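PDB 1B7G: glyceraldehyde-3-phosphate dehydrogenase from Sulfolobus solfataricus, which catalyses the phosphorylating oxidation of D-glyceraldehyde 3-phosphate in glycolysis, using NAD or, by marked preference, NADP as cofactor. Local coordinates for residues A[268-277]-A[332-340]. The protein carries 1 engineered substitution. Sequence-based numbering, arbitrary orientation.
Sequences LKRDRNDIPE and LGILKGYLI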
loop_
_atom_site.group_PDB
_atom_site.type_symbol
_atom_site.label_atom_id
_atom_site.label_comp_id
_atom_site.label_asym_id
_atom_site.label_seq_id
_atom_site.Cartn_x
_atom_site.Cartn_y
_atom_site.Cartn_z
ATOM N N LEU A 268 -7.835 6.615 0.507
ATOM C CA LEU A 268 -8.874 6.784 -0.497
ATOM C C LEU A 268 -9.314 5.411 -1.005
ATOM O O LEU A 268 -10.274 5.296 -1.794
ATOM C CB LEU A 268 -8.417 7.656 -1.692
ATOM C CG LEU A 268 -8.379 9.165 -1.454
ATOM C CD1 LEU A 268 -7.772 9.864 -2.682
ATOM C CD2 LEU A 268 -9.753 9.761 -1.194
ATOM N N LYS A 269 -8.611 4.359 -0.581
ATOM C CA LYS A 269 -8.894 2.983 -0.912
ATOM C C LYS A 269 -8.757 2.711 -2.398
ATOM O O LYS A 269 -9.494 1.936 -3.008
ATOM C CB LYS A 269 -10.282 2.584 -0.357
ATOM C CG LYS A 269 -10.590 2.931 1.093
ATOM C CD LYS A 269 -9.574 2.437 2.106
ATOM C CE LYS A 269 -9.918 2.888 3.531
ATOM N NZ LYS A 269 -10.950 2.023 4.194
ATOM N N ARG A 270 -7.731 3.317 -3.048
ATOM C CA ARG A 270 -7.476 3.058 -4.458
ATOM C C ARG A 270 -6.859 1.666 -4.561
ATOM O O ARG A 270 -6.090 1.300 -3.649
ATOM C CB ARG A 270 -6.552 4.137 -5.062
ATOM C CG ARG A 270 -7.150 5.533 -4.808
ATOM C CD ARG A 270 -6.497 6.613 -5.668
ATOM N NE ARG A 270 -6.969 6.565 -7.067
ATOM C CZ ARG A 270 -6.395 7.175 -8.092
ATOM N NH1 ARG A 270 -5.274 7.923 -7.946
ATOM N NH2 ARG A 270 -6.944 7.095 -9.297
ATOM N N ASP A 271 -7.135 0.957 -5.639
ATOM C CA ASP A 271 -6.667 -0.411 -5.816
ATOM C C ASP A 271 -5.159 -0.509 -5.786
ATOM O O ASP A 271 -4.483 0.147 -6.595
ATOM C CB ASP A 271 -7.201 -0.966 -7.147
ATOM C CG ASP A 271 -7.003 -2.464 -7.254
ATOM O OD1 ASP A 271 -5.937 -2.935 -7.692
ATOM O OD2 ASP A 271 -7.956 -3.191 -6.888
ATOM N N ARG A 272 -4.577 -1.286 -4.879
ATOM C CA ARG A 272 -3.133 -1.420 -4.760
ATOM C C ARG A 272 -2.461 -0.110 -4.373
ATOM O O ARG A 272 -1.231 0.015 -4.462
ATOM C CB ARG A 272 -2.431 -1.962 -6.009
ATOM C CG ARG A 272 -2.936 -3.238 -6.627
ATOM C CD ARG A 272 -1.927 -3.963 -7.474
ATOM N NE ARG A 272 -2.272 -5.336 -7.798
ATOM C CZ ARG A 272 -3.199 -5.734 -8.665
ATOM N NH1 ARG A 272 -3.921 -4.835 -9.311
ATOM N NH2 ARG A 272 -3.389 -7.035 -8.920
ATOM N N ASN A 273 -3.144 0.891 -3.866
ATOM C CA ASN A 273 -2.640 2.202 -3.585
ATOM C C ASN A 273 -2.119 2.858 -4.881
ATOM O O ASN A 273 -1.360 3.818 -4.740
ATOM C CB ASN A 273 -1.508 2.278 -2.543
ATOM C CG ASN A 273 -1.407 1.160 -1.564
ATOM O OD1 ASN A 273 -0.325 0.592 -1.343
ATOM N ND2 ASN A 273 -2.549 0.713 -1.030
ATOM N N ASP A 274 -2.593 2.492 -6.064
ATOM C CA ASP A 274 -2.141 3.056 -7.321
ATOM C C ASP A 274 -2.581 4.487 -7.548
ATOM O O ASP A 274 -3.685 4.909 -7.233
ATOM C CB ASP A 274 -2.598 2.198 -8.538
ATOM C CG ASP A 274 -1.833 0.897 -8.580
ATOM O OD1 ASP A 274 -0.841 0.763 -7.801
ATOM O OD2 ASP A 274 -2.180 0.002 -9.366
ATOM N N ILE A 275 -1.662 5.298 -8.101
ATOM C CA ILE A 275 -2.014 6.660 -8.509
ATOM C C ILE A 275 -1.472 6.814 -9.936
ATOM O O ILE A 275 -0.331 7.253 -10.154
ATOM C CB ILE A 275 -1.466 7.768 -7.643
ATOM C CG1 ILE A 275 -1.917 7.682 -6.171
ATOM C CG2 ILE A 275 -1.762 9.172 -8.187
ATOM C CD1 ILE A 275 -1.207 8.690 -5.280
ATOM N N PRO A 276 -2.299 6.474 -10.928
ATOM C CA PRO A 276 -1.870 6.469 -12.302
ATOM C C PRO A 276 -1.729 7.851 -12.931
ATOM O O PRO A 276 -1.267 7.968 -14.077
ATOM C CB PRO A 276 -2.927 5.665 -13.044
ATOM C CG PRO A 276 -3.900 5.166 -12.020
ATOM C CD PRO A 276 -3.667 5.896 -10.741
ATOM N N GLU A 277 -2.247 8.882 -12.309
ATOM C CA GLU A 277 -2.205 10.233 -12.798
ATOM C C GLU A 277 -0.860 10.939 -12.533
ATOM O O GLU A 277 -0.236 10.656 -11.502
ATOM C CB GLU A 277 -3.291 11.067 -12.114
ATOM C CG GLU A 277 -4.720 10.492 -12.334
ATOM C CD GLU A 277 -5.119 9.444 -11.317
ATOM O OE1 GLU A 277 -4.309 9.122 -10.410
ATOM O OE2 GLU A 277 -6.260 8.915 -11.416
ATOM N N LEU A 332 -11.535 2.785 -14.774
ATOM C CA LEU A 332 -10.359 2.522 -13.901
ATOM C C LEU A 332 -10.285 3.523 -12.774
ATOM O O LEU A 332 -9.273 3.552 -12.051
ATOM C CB LEU A 332 -9.086 2.572 -14.745
ATOM C CG LEU A 332 -8.972 1.490 -15.835
ATOM C CD1 LEU A 332 -7.610 1.595 -16.509
ATOM C CD2 LEU A 332 -9.127 0.095 -15.238
ATOM N N GLY A 333 -11.273 4.398 -12.722
ATOM C CA GLY A 333 -11.375 5.427 -11.706
ATOM C C GLY A 333 -10.266 6.469 -11.812
ATOM O O GLY A 333 -9.751 6.901 -10.778
ATOM N N ILE A 334 -9.958 6.906 -13.024
ATOM C CA ILE A 334 -8.903 7.888 -13.260
ATOM C C ILE A 334 -9.403 9.262 -12.841
ATOM O O ILE A 334 -10.579 9.583 -13.001
ATOM C CB ILE A 334 -8.456 7.877 -14.727
ATOM C CG1 ILE A 334 -7.878 6.533 -15.165
ATOM C CG2 ILE A 334 -7.457 8.988 -15.041
ATOM C CD1 ILE A 334 -6.828 5.934 -14.240
ATOM N N LEU A 335 -8.553 10.065 -12.217
ATOM C CA LEU A 335 -8.973 11.370 -11.729
ATOM C C LEU A 335 -8.482 12.554 -12.521
ATOM O O LEU A 335 -7.545 12.473 -13.285
ATOM C CB LEU A 335 -8.416 11.495 -10.278
ATOM C CG LEU A 335 -8.863 10.409 -9.302
ATOM C CD1 LEU A 335 -8.076 10.527 -7.979
ATOM C CD2 LEU A 335 -10.367 10.510 -9.039
ATOM N N LYS A 336 -9.013 13.730 -12.210
ATOM C CA LYS A 336 -8.493 14.998 -12.729
ATOM C C LYS A 336 -8.675 15.990 -11.568
ATOM O O LYS A 336 -9.244 15.586 -10.558
ATOM C CB LYS A 336 -9.231 15.505 -13.981
ATOM C CG LYS A 336 -10.687 15.880 -13.615
ATOM C CD LYS A 336 -11.407 16.475 -14.834
ATOM C CE LYS A 336 -12.895 16.647 -14.376
ATOM N NZ LYS A 336 -13.633 17.319 -15.495
ATOM N N GLY A 337 -8.223 17.217 -11.693
ATOM C CA GLY A 337 -8.393 18.235 -10.673
ATOM C C GLY A 337 -7.432 17.979 -9.502
ATOM O O GLY A 337 -6.408 17.310 -9.674
ATOM N N TYR A 338 -7.782 18.452 -8.325
ATOM C CA TYR A 338 -6.987 18.251 -7.127
ATOM C C TYR A 338 -7.163 16.865 -6.548
ATOM O O TYR A 338 -8.281 16.361 -6.363
ATOM C CB TYR A 338 -7.257 19.330 -6.065
ATOM C CG TYR A 338 -6.547 20.638 -6.361
ATOM C CD1 TYR A 338 -5.225 20.851 -5.944
ATOM C CD2 TYR A 338 -7.198 21.666 -7.047
ATOM C CE1 TYR A 338 -4.585 22.053 -6.222
ATOM C CE2 TYR A 338 -6.557 22.851 -7.337
ATOM C CZ TYR A 338 -5.249 23.037 -6.917
ATOM O OH TYR A 338 -4.624 24.214 -7.204
ATOM N N LEU A 339 -6.029 16.186 -6.293
ATOM C CA LEU A 339 -6.092 14.892 -5.624
ATOM C C LEU A 339 -6.188 15.173 -4.107
ATOM O O LEU A 339 -6.855 14.495 -3.347
ATOM C CB LEU A 339 -4.857 14.038 -5.888
ATOM C CG LEU A 339 -4.742 12.772 -5.029
ATOM C CD1 LEU A 339 -5.867 11.774 -5.433
ATOM C CD2 LEU A 339 -3.386 12.111 -5.208
ATOM N N ILE A 340 -5.422 16.176 -3.710
ATOM C CA ILE A 340 -5.278 16.559 -2.307
ATOM C C ILE A 340 -4.615 17.919 -2.246
ATOM O O ILE A 340 -4.226 18.474 -3.318
ATOM C CB ILE A 340 -4.486 15.496 -1.519
ATOM C CG1 ILE A 340 -4.611 15.689 -0.011
ATOM C CG2 ILE A 340 -3.003 15.506 -1.915
ATOM C CD1 ILE A 340 -6.024 15.540 0.526
ATOM O OXT ILE A 340 -4.551 18.534 -1.160
#
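Glu277 reaches the C-terminal tail with one carboxylate oxygen: the backbone N of Leu335 donates to its OE2 over 2.7 Å, arriving on the anti side and 27° out of the carboxylate plane. The syn side belongs to Arg270, which grips the acid end-on, NH1 to OE1 and NH2 to OE2, each 2.9 Å. A bend at chi2 (87°) turns the Glu277 carboxylate back to this grip. Leu335 CD1 sits over the centre of one guanidinium face, 3.8 Å from Arg270 CZ, while Asp274 O lies over the opposite face, toward its rim; at the edge NH2 adds a weak hydrogen bond to Gly333 O. Gly333 ends helix 321-331 in a Schellman motif, and beyond it the tail runs beside strand 246-249 of the catalytic domain's mixed sheet, Gly337 and Leu339 hydrogen-bonding to Leu248 by their backbones. An alanine in place of Glu277 would probably leave the Leu335 amide without this acceptor and the Arg270 guanidinium without this countercharge, held less firmly against turning. Leu339, its CG anti to the backbone N (chi1 170°), spreads two methyls: CD1 meets Leu268 CD1 at 3.9 Å, and CD2 meets Ile275 CD1 at 4.1 Å. Farther up the tail, Ile334 CD1 rests on Pro276 CG at 3.8 Å.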